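PDB 4MC3: (2Z,6E)-hedycaryol synthase, which catalyses the magnesium-dependent 1,11-cyclization of farnesyl diphosphate, with water, to (2Z,6E)-hedycaryol and diphosphate. Local coordinates for residues 65-70 and 189-194; 58-63 and 182-187. All blocks are in the same frame, centred on the assembly; numbering follows the deposited sequence.

Interaction 1: 65-70 and 189-194; sequences LDTLTI and ELRLPI
Thr-67 faces Leu-190 and Arg-191 with a hydroxyl that makes no hydrogen bond across the contact. OG1 stands 3.6 Å from the carbonyl oxygen O of Leu-190 and 3.7 Å from the amide N of Arg-191, near both and bonded to neither. Its polar partner is instead the carboxylate of Asp-64, just before helix 65-84 begins. The methyl carries the apolar part: chi1 of -60° sets OG1 beside the backbone N and leaves CG2 anti to that N, and CG2 comes within 3.8 Å of CB of Leu-190 and 4.0 Å of CB of Arg-191. A short residue fits the 6.0 Å separation between the CA atoms of Thr-67 and Arg-191, and its two branches let one carbon, CB, carry a hydroxyl for Asp-64 and a methyl for the neighbours across the contact. With an alanine here, the Asp-64 carboxylate would probably lose its hydroxyl partner and a gap would open over the CB atoms of Leu-190 and Arg-191.

One turn further on, Ile-70 extends its CG1 branch to the CD2 methyl of Leu-190, crossing the leucine obliquely; the modelled gap at its CD1 end is too short to be trusted, so the detail there is doubtful. Arg-191 gives Thr-67 only the root of its side chain. Its chain bends at chi2 (91°) and leads the guanidinium away, to Asp-188 and Asp-294, while CD2 of Leu-192 lies 3.6 Å above the centre of one guanidinium face. A long arginine can thus pack with its CB and still reach two carboxylates.

The contact sets the first turns of helix 65-84 against the loop that leaves helix 181-188. Leu-190 also meets Trp-138 of helix 136-160, Arg-191 touches Asn-298 of helix 286-309, and Leu-65, Leu-68 and Thr-69 pack on helix 21-35.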
ATOM      1  N   LEU A  65      11.326   7.728  14.218  1.00 23.02           N
ATOM      2  CA  LEU A  65      10.155   7.595  15.036  1.00 22.29           C
ATOM      3  C   LEU A  65       8.988   8.480  14.556  1.00 22.32           C
ATOM      4  O   LEU A  65       7.843   8.000  14.508  1.00 23.74           O
ATOM      5  CB  LEU A  65      10.485   7.980  16.477  1.00 24.74           C
ATOM      6  CG  LEU A  65       9.320   7.985  17.441  1.00 24.94           C
ATOM      7  CD1 LEU A  65       8.581   6.673  17.591  1.00 27.21           C
ATOM      8  CD2 LEU A  65       9.839   8.467  18.816  1.00 31.18           C
ATOM      9  N   ASP A  66       9.277   9.748  14.223  1.00 22.99           N
ATOM     10  CA  ASP A  66       8.237  10.761  13.792  1.00 24.31           C
ATOM     11  C   ASP A  66       7.547  10.261  12.518  1.00 22.38           C
ATOM     12  O   ASP A  66       6.316  10.171  12.467  1.00 22.91           O
ATOM     13  CB  ASP A  66       8.770  12.182  13.597  1.00 26.93           C
ATOM     14  CG  ASP A  66       9.193  12.844  14.917  1.00 41.69           C
ATOM     15  OD1 ASP A  66       8.729  12.427  16.016  1.00 47.17           O
ATOM     16  OD2 ASP A  66       9.972  13.812  14.840  1.00 51.01           O
ATOM     17  N   THR A  67       8.339   9.814  11.546  1.00 19.87           N
ATOM     18  CA  THR A  67       7.760   9.287  10.289  1.00 20.13           C
ATOM     19  C   THR A  67       6.989   8.017  10.551  1.00 19.69           C
ATOM     20  O   THR A  67       5.876   7.820  10.019  1.00 18.65           O
ATOM     21  CB  THR A  67       8.849   9.061   9.214  1.00 21.01           C
ATOM     22  OG1 THR A  67       9.478  10.322   8.939  1.00 21.62           O
ATOM     23  CG2 THR A  67       8.280   8.514   7.931  1.00 20.34           C
ATOM     24  N   LEU A  68       7.564   7.077  11.302  1.00 20.47           N
ATOM     25  CA  LEU A  68       6.816   5.874  11.598  1.00 19.66           C
ATOM     26  C   LEU A  68       5.454   6.179  12.249  1.00 18.00           C
ATOM     27  O   LEU A  68       4.441   5.536  11.936  1.00 18.80           O
ATOM     28  CB  LEU A  68       7.637   4.912  12.458  1.00 18.90           C
ATOM     29  CG  LEU A  68       6.953   3.597  12.814  1.00 19.57           C
ATOM     30  CD1 LEU A  68       6.550   2.783  11.614  1.00 21.90           C
ATOM     31  CD2 LEU A  68       7.828   2.761  13.755  1.00 21.51           C
ATOM     32  N   THR A  69       5.461   7.121  13.197  1.00 19.38           N
ATOM     33  CA  THR A  69       4.259   7.438  13.926  1.00 19.40           C
ATOM     34  C   THR A  69       3.159   8.020  12.963  1.00 18.22           C
ATOM     35  O   THR A  69       2.024   7.547  13.032  1.00 19.11           O
ATOM     36  CB  THR A  69       4.573   8.455  15.019  1.00 21.98           C
ATOM     37  OG1 THR A  69       5.482   7.854  15.979  1.00 23.50           O
ATOM     38  CG2 THR A  69       3.322   8.869  15.697  1.00 24.63           C
ATOM     39  N   ILE A  70       3.526   8.926  12.073  1.00 18.31           N
ATOM     40  CA  ILE A  70       2.564   9.429  11.121  1.00 18.98           C
ATOM     41  C   ILE A  70       2.050   8.282  10.237  1.00 18.12           C
ATOM     42  O   ILE A  70       0.867   8.178   9.958  1.00 18.13           O
ATOM     43  CB  ILE A  70       3.078  10.670  10.369  1.00 24.19           C
ATOM     44  CG1 ILE A  70       4.030  10.375   9.347  1.00 28.29           C
ATOM     45  CG2 ILE A  70       3.653  11.711  11.256  1.00 32.95           C
ATOM     46  CD1 ILE A  70       4.710  11.593   8.785  1.00 46.61           C
ATOM     47  N   GLU A 189       8.908   8.808   1.858  1.00 16.84           N
ATOM     48  CA  GLU A 189       9.727   9.949   1.479  1.00 16.77           C
ATOM     49  C   GLU A 189       9.950  10.886   2.688  1.00 20.22           C
ATOM     50  O   GLU A 189      10.930  11.619   2.704  1.00 21.19           O
ATOM     51  CB  GLU A 189       9.134  10.703   0.324  1.00 18.27           C
ATOM     52  CG  GLU A 189       9.037   9.917  -0.945  1.00 18.24           C
ATOM     53  CD  GLU A 189       8.725  10.777  -2.170  1.00 19.54           C
ATOM     54  OE1 GLU A 189       9.361  11.860  -2.325  1.00 19.37           O
ATOM     55  OE2 GLU A 189       7.847  10.376  -2.984  1.00 19.65           O
ATOM     56  N   LEU A 190       9.070  10.856   3.681  1.00 18.34           N
ATOM     57  CA  LEU A 190       9.189  11.718   4.834  1.00 19.48           C
ATOM     58  C   LEU A 190      10.474  11.415   5.626  1.00 21.43           C
ATOM     59  O   LEU A 190      10.978  12.308   6.323  1.00 24.00           O
ATOM     60  CB  LEU A 190       7.983  11.600   5.719  1.00 19.86           C
ATOM     61  CG  LEU A 190       6.777  12.464   5.346  1.00 23.19           C
ATOM     62  CD1 LEU A 190       6.195  12.249   4.003  1.00 23.68           C
ATOM     63  CD2 LEU A 190       5.637  12.302   6.313  1.00 24.71           C
ATOM     64  N   ARG A 191      11.006  10.193   5.526  1.00 19.41           N
ATOM     65  CA  ARG A 191      12.210   9.842   6.289  1.00 20.25           C
ATOM     66  C   ARG A 191      13.505   9.977   5.507  1.00 22.67           C
ATOM     67  O   ARG A 191      14.602   9.833   6.080  1.00 25.68           O
ATOM     68  CB  ARG A 191      12.111   8.459   6.912  1.00 21.94           C
ATOM     69  CG  ARG A 191      12.026   7.280   5.989  1.00 21.28           C
ATOM     70  CD  ARG A 191      13.350   6.666   5.613  1.00 21.56           C
ATOM     71  NE  ARG A 191      13.164   5.697   4.554  1.00 21.23           N
ATOM     72  CZ  ARG A 191      14.133   5.065   3.920  1.00 20.47           C
ATOM     73  NH1 ARG A 191      15.408   5.276   4.275  1.00 22.90           N
ATOM     74  NH2 ARG A 191      13.855   4.276   2.909  1.00 22.47           N
ATOM     75  N   LEU A 192      13.414  10.267   4.220  1.00 21.39           N
ATOM     76  CA  LEU A 192      14.581  10.425   3.370  1.00 22.73           C
ATOM     77  C   LEU A 192      15.205  11.833   3.688  1.00 22.54           C
ATOM     78  O   LEU A 192      14.543  12.687   4.226  1.00 24.41           O
ATOM     79  CB  LEU A 192      14.170  10.352   1.903  1.00 22.89           C
ATOM     80  CG  LEU A 192      13.524   9.033   1.433  1.00 21.72           C
ATOM     81  CD1 LEU A 192      13.085   9.158  -0.011  1.00 23.32           C
ATOM     82  CD2 LEU A 192      14.457   7.859   1.619  1.00 25.07           C
ATOM     83  N   PRO A 193      16.479  12.004   3.343  1.00 30.05           N
ATOM     84  CA  PRO A 193      17.163  13.299   3.471  1.00 34.60           C
ATOM     85  C   PRO A 193      16.509  14.378   2.631  1.00 34.25           C
ATOM     86  O   PRO A 193      16.517  15.525   3.026  1.00 42.12           O
ATOM     87  CB  PRO A 193      18.582  12.995   2.966  1.00 38.26           C
ATOM     88  CG  PRO A 193      18.749  11.532   3.233  1.00 41.12           C
ATOM     89  CD  PRO A 193      17.389  10.938   2.913  1.00 30.13           C
ATOM     90  N   ILE A 194      15.860  13.993   1.538  1.00 31.27           N
ATOM     91  CA  ILE A 194      15.082  14.934   0.784  1.00 25.25           C
ATOM     92  C   ILE A 194      13.991  14.146   0.085  1.00 23.37           C
ATOM     93  O   ILE A 194      14.114  12.915  -0.110  1.00 24.16           O
ATOM     94  CB  ILE A 194      15.913  15.688  -0.256  1.00 29.78           C
ATOM     95  CG1 ILE A 194      16.534  14.686  -1.233  1.00 29.26           C
ATOM     96  CG2 ILE A 194      16.874  16.654   0.478  1.00 36.38           C
ATOM     97  CD1 ILE A 194      17.301  15.396  -2.307  1.00 45.91           C
TER

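Interaction 2: 58-63 and 182-187; sequences YVWPRA and PWLWDL
Trp-60, the first residue past helix 52-59 to leave helical backbone angles, reaches with its indole to Leu-184 and Leu-187. From CB, CG lies beside the backbone N and anti to the carbonyl carbon (chi1 -55°), which carries the ring toward helix 181-188. CD1 merely skirts the carbonyl oxygen of Leu-184; the next atom, NE1, donates to that O at 2.9 Å. The bond is bent (146° at the hydrogen): the oxygen lies near the indole plane, but NE1 sits above the carbonyl plane, 37° out of it. Leu-187 N gives the same oxygen a second, weak bond. CE2 still lies 3.5 Å from O of Leu-184. CZ2 then meets CD2 of Leu-184 at 3.6 Å as well as CD1 of Leu-187 at 3.9 Å, and the surroundings become apolar toward CH2, which the same CD2 methyl of Leu-184 touches at 3.6 Å. Over the centre of one indole face sits CG1 of Val-59, which also meets CB of Leu-184. Tryptophan suits the place, combining a buried N-H donor with a broad apolar surface.

Leu-184 lies about 4 Å, side chain to ligand, from bound nerolidol, and the neighbouring Trp-183 meets Phe-149 edge-to-face. Such apolar packing behind the cyclization pocket, just past the break between helices 168-178 and 181-188, belongs to the class I terpene synthase alpha fold.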
ATOM      1  N   TYR A  58       6.944  -2.937   9.355  1.00 20.96           N
ATOM      2  CA  TYR A  58       7.441  -3.644   8.163  1.00 23.15           C
ATOM      3  C   TYR A  58       7.360  -2.805   6.866  1.00 21.02           C
ATOM      4  O   TYR A  58       8.121  -3.006   5.909  1.00 24.22           O
ATOM      5  CB  TYR A  58       6.706  -4.950   7.899  1.00 24.72           C
ATOM      6  CG  TYR A  58       7.100  -6.098   8.817  1.00 29.82           C
ATOM      7  CD1 TYR A  58       6.199  -6.687   9.654  1.00 35.08           C
ATOM      8  CD2 TYR A  58       8.421  -6.542   8.855  1.00 31.96           C
ATOM      9  CE1 TYR A  58       6.580  -7.785  10.468  1.00 38.54           C
ATOM     10  CE2 TYR A  58       8.822  -7.583   9.679  1.00 30.93           C
ATOM     11  CZ  TYR A  58       7.888  -8.211  10.475  1.00 36.88           C
ATOM     12  OH  TYR A  58       8.293  -9.251  11.291  1.00 42.49           O
ATOM     13  N   VAL A  59       6.422  -1.863   6.829  1.00 19.98           N
ATOM     14  CA  VAL A  59       6.343  -0.960   5.676  1.00 18.98           C
ATOM     15  C   VAL A  59       7.482   0.056   5.612  1.00 17.99           C
ATOM     16  O   VAL A  59       8.032   0.345   4.555  1.00 18.25           O
ATOM     17  CB  VAL A  59       4.964  -0.207   5.619  1.00 19.99           C
ATOM     18  CG1 VAL A  59       4.980   0.772   4.456  1.00 19.88           C
ATOM     19  CG2 VAL A  59       3.811  -1.195   5.498  1.00 21.73           C
ATOM     20  N   TRP A  60       7.803   0.637   6.788  1.00 17.79           N
ATOM     21  CA  TRP A  60       8.783   1.678   6.940  1.00 16.90           C
ATOM     22  C   TRP A  60       9.878   1.277   7.903  1.00 17.78           C
ATOM     23  O   TRP A  60      10.104   1.970   8.900  1.00 18.02           O
ATOM     24  CB  TRP A  60       8.146   3.014   7.399  1.00 18.79           C
ATOM     25  CG  TRP A  60       7.041   3.486   6.515  1.00 17.03           C
ATOM     26  CD1 TRP A  60       7.147   4.042   5.269  1.00 17.66           C
ATOM     27  CD2 TRP A  60       5.654   3.486   6.832  1.00 16.63           C
ATOM     28  NE1 TRP A  60       5.891   4.339   4.777  1.00 16.41           N
ATOM     29  CE2 TRP A  60       4.961   3.998   5.718  1.00 15.15           C
ATOM     30  CE3 TRP A  60       4.909   3.057   7.947  1.00 16.77           C
ATOM     31  CZ2 TRP A  60       3.591   4.148   5.728  1.00 15.32           C
ATOM     32  CZ3 TRP A  60       3.553   3.168   7.934  1.00 15.84           C
ATOM     33  CH2 TRP A  60       2.891   3.701   6.815  1.00 15.79           C
ATOM     34  N   PRO A  61      10.615   0.184   7.594  1.00 18.19           N
ATOM     35  CA  PRO A  61      11.648  -0.273   8.548  1.00 20.86           C
ATOM     36  C   PRO A  61      12.760   0.685   8.839  1.00 21.10           C
ATOM     37  O   PRO A  61      13.372   0.593   9.902  1.00 22.65           O
ATOM     38  CB  PRO A  61      12.178  -1.568   7.903  1.00 22.10           C
ATOM     39  CG  PRO A  61      11.890  -1.364   6.414  1.00 22.18           C
ATOM     40  CD  PRO A  61      10.521  -0.688   6.429  1.00 19.82           C
ATOM     41  N   ARG A  62      13.035   1.616   7.912  1.00 19.26           N
ATOM     42  CA  ARG A  62      14.124   2.558   8.032  1.00 20.11           C
ATOM     43  C   ARG A  62      13.707   3.937   8.558  1.00 20.35           C
ATOM     44  O   ARG A  62      14.535   4.851   8.638  1.00 23.20           O
ATOM     45  CB  ARG A  62      14.815   2.721   6.674  1.00 24.20           C
ATOM     46  CG  ARG A  62      15.373   1.346   6.245  1.00 24.48           C
ATOM     47  CD  ARG A  62      15.971   1.416   4.847  1.00 29.61           C
ATOM     48  NE  ARG A  62      16.488   0.103   4.443  1.00 26.43           N
ATOM     49  CZ  ARG A  62      17.387  -0.096   3.466  1.00 29.55           C
ATOM     50  NH1 ARG A  62      17.848   0.940   2.797  1.00 34.47           N
ATOM     51  NH2 ARG A  62      17.843  -1.314   3.189  1.00 26.53           N
ATOM     52  N   ALA A  63      12.417   4.113   8.810  1.00 19.45           N
ATOM     53  CA  ALA A  63      11.965   5.415   9.230  1.00 18.90           C
ATOM     54  C   ALA A  63      12.418   5.806  10.628  1.00 21.30           C
ATOM     55  O   ALA A  63      12.555   4.958  11.510  1.00 21.75           O
ATOM     56  CB  ALA A  63      10.456   5.404   9.207  1.00 19.88           C
ATOM     57  N   PRO A 182       1.197   1.955  -3.006  1.00 15.57           N
ATOM     58  CA  PRO A 182       1.603   3.233  -3.631  1.00 15.81           C
ATOM     59  C   PRO A 182       1.578   4.428  -2.641  1.00 15.42           C
ATOM     60  O   PRO A 182       2.571   5.171  -2.558  1.00 16.60           O
ATOM     61  CB  PRO A 182       0.643   3.377  -4.784  1.00 17.65           C
ATOM     62  CG  PRO A 182       0.446   1.954  -5.212  1.00 17.74           C
ATOM     63  CD  PRO A 182       0.248   1.245  -3.893  1.00 15.92           C
ATOM     64  N   TRP A 183       0.494   4.623  -1.911  1.00 14.90           N
ATOM     65  CA  TRP A 183       0.466   5.722  -0.942  1.00 14.92           C
ATOM     66  C   TRP A 183       1.292   5.465   0.290  1.00 14.22           C
ATOM     67  O   TRP A 183       1.898   6.375   0.882  1.00 14.65           O
ATOM     68  CB  TRP A 183      -0.956   6.172  -0.583  1.00 16.10           C
ATOM     69  CG  TRP A 183      -1.818   5.219   0.108  1.00 14.75           C
ATOM     70  CD1 TRP A 183      -2.760   4.448  -0.461  1.00 16.43           C
ATOM     71  CD2 TRP A 183      -1.859   4.954   1.501  1.00 16.11           C
ATOM     72  NE1 TRP A 183      -3.390   3.692   0.494  1.00 16.13           N
ATOM     73  CE2 TRP A 183      -2.831   3.972   1.716  1.00 16.39           C
ATOM     74  CE3 TRP A 183      -1.120   5.439   2.616  1.00 15.95           C
ATOM     75  CZ2 TRP A 183      -3.134   3.488   2.997  1.00 17.22           C
ATOM     76  CZ3 TRP A 183      -1.449   4.930   3.888  1.00 16.04           C
ATOM     77  CH2 TRP A 183      -2.414   3.971   4.053  1.00 19.55           C
ATOM     78  N   LEU A 184       1.401   4.182   0.695  1.00 14.76           N
ATOM     79  CA  LEU A 184       2.286   3.843   1.791  1.00 15.57           C
ATOM     80  C   LEU A 184       3.701   4.234   1.521  1.00 13.78           C
ATOM     81  O   LEU A 184       4.436   4.819   2.333  1.00 15.60           O
ATOM     82  CB  LEU A 184       2.170   2.342   2.179  1.00 16.17           C
ATOM     83  CG  LEU A 184       0.834   1.993   2.786  1.00 16.79           C
ATOM     84  CD1 LEU A 184       0.602   0.479   2.756  1.00 18.24           C
ATOM     85  CD2 LEU A 184       0.777   2.417   4.258  1.00 17.29           C
ATOM     86  N   TRP A 185       4.194   3.870   0.344  1.00 14.78           N
ATOM     87  CA  TRP A 185       5.564   4.184  -0.095  1.00 15.60           C
ATOM     88  C   TRP A 185       5.741   5.693  -0.278  1.00 14.27           C
ATOM     89  O   TRP A 185       6.814   6.198   0.061  1.00 16.20           O
ATOM     90  CB  TRP A 185       5.981   3.463  -1.341  1.00 17.92           C
ATOM     91  CG  TRP A 185       6.186   1.947  -1.073  1.00 17.37           C
ATOM     92  CD1 TRP A 185       6.638   1.366   0.060  1.00 22.56           C
ATOM     93  CD2 TRP A 185       5.886   0.864  -1.987  1.00 16.21           C
ATOM     94  NE1 TRP A 185       6.689  -0.012  -0.096  1.00 23.50           N
ATOM     95  CE2 TRP A 185       6.187  -0.340  -1.334  1.00 18.97           C
ATOM     96  CE3 TRP A 185       5.360   0.819  -3.269  1.00 17.21           C
ATOM     97  CZ2 TRP A 185       6.007  -1.610  -1.955  1.00 19.01           C
ATOM     98  CZ3 TRP A 185       5.214  -0.435  -3.910  1.00 19.48           C
ATOM     99  CH2 TRP A 185       5.524  -1.612  -3.234  1.00 19.26           C
ATOM    100  N   ASP A 186       4.714   6.419  -0.746  1.00 16.27           N
ATOM    101  CA  ASP A 186       4.821   7.865  -0.731  1.00 14.90           C
ATOM    102  C   ASP A 186       5.237   8.393   0.654  1.00 14.52           C
ATOM    103  O   ASP A 186       6.026   9.340   0.785  1.00 16.27           O
ATOM    104  CB  ASP A 186       3.502   8.535  -1.144  1.00 15.59           C
ATOM    105  CG  ASP A 186       3.130   8.320  -2.607  1.00 16.11           C
ATOM    106  OD1 ASP A 186       3.997   8.119  -3.462  1.00 18.37           O
ATOM    107  OD2 ASP A 186       1.887   8.353  -2.854  1.00 18.53           O
ATOM    108  N   LEU A 187       4.663   7.849   1.731  1.00 14.37           N
ATOM    109  CA  LEU A 187       4.995   8.275   3.067  1.00 14.75           C
ATOM    110  C   LEU A 187       6.430   7.980   3.464  1.00 16.45           C
ATOM    111  O   LEU A 187       6.976   8.672   4.362  1.00 16.53           O
ATOM    112  CB  LEU A 187       3.995   7.705   4.090  1.00 16.04           C
ATOM    113  CG  LEU A 187       2.539   8.218   4.059  1.00 16.15           C
ATOM    114  CD1 LEU A 187       1.559   7.368   4.806  1.00 17.54           C
ATOM    115  CD2 LEU A 187       2.490   9.683   4.584  1.00 17.61           C
TER

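How the interactions relate
From the N terminus, residues 58-63 end helix 52-59 and lead through a turn into 65-70, the start of helix 65-84. Over a hundred mostly helical residues later, 182-187 and then 189-194 return to them in the same order. Interaction 2 closes the loop from 58-63 to 182-187 and interaction 1 that from 65-70 to 189-194, so the two cross rather than nest. Their centres are 9 Å apart, and they touch: CG of Arg-191 lies 3.7 Å from CA of Ala-63. Together they fasten the corner between helices 52-59 and 65-84 to helix 181-188 and its exit loop, interaction 2 on the pocket side and interaction 1 farther out.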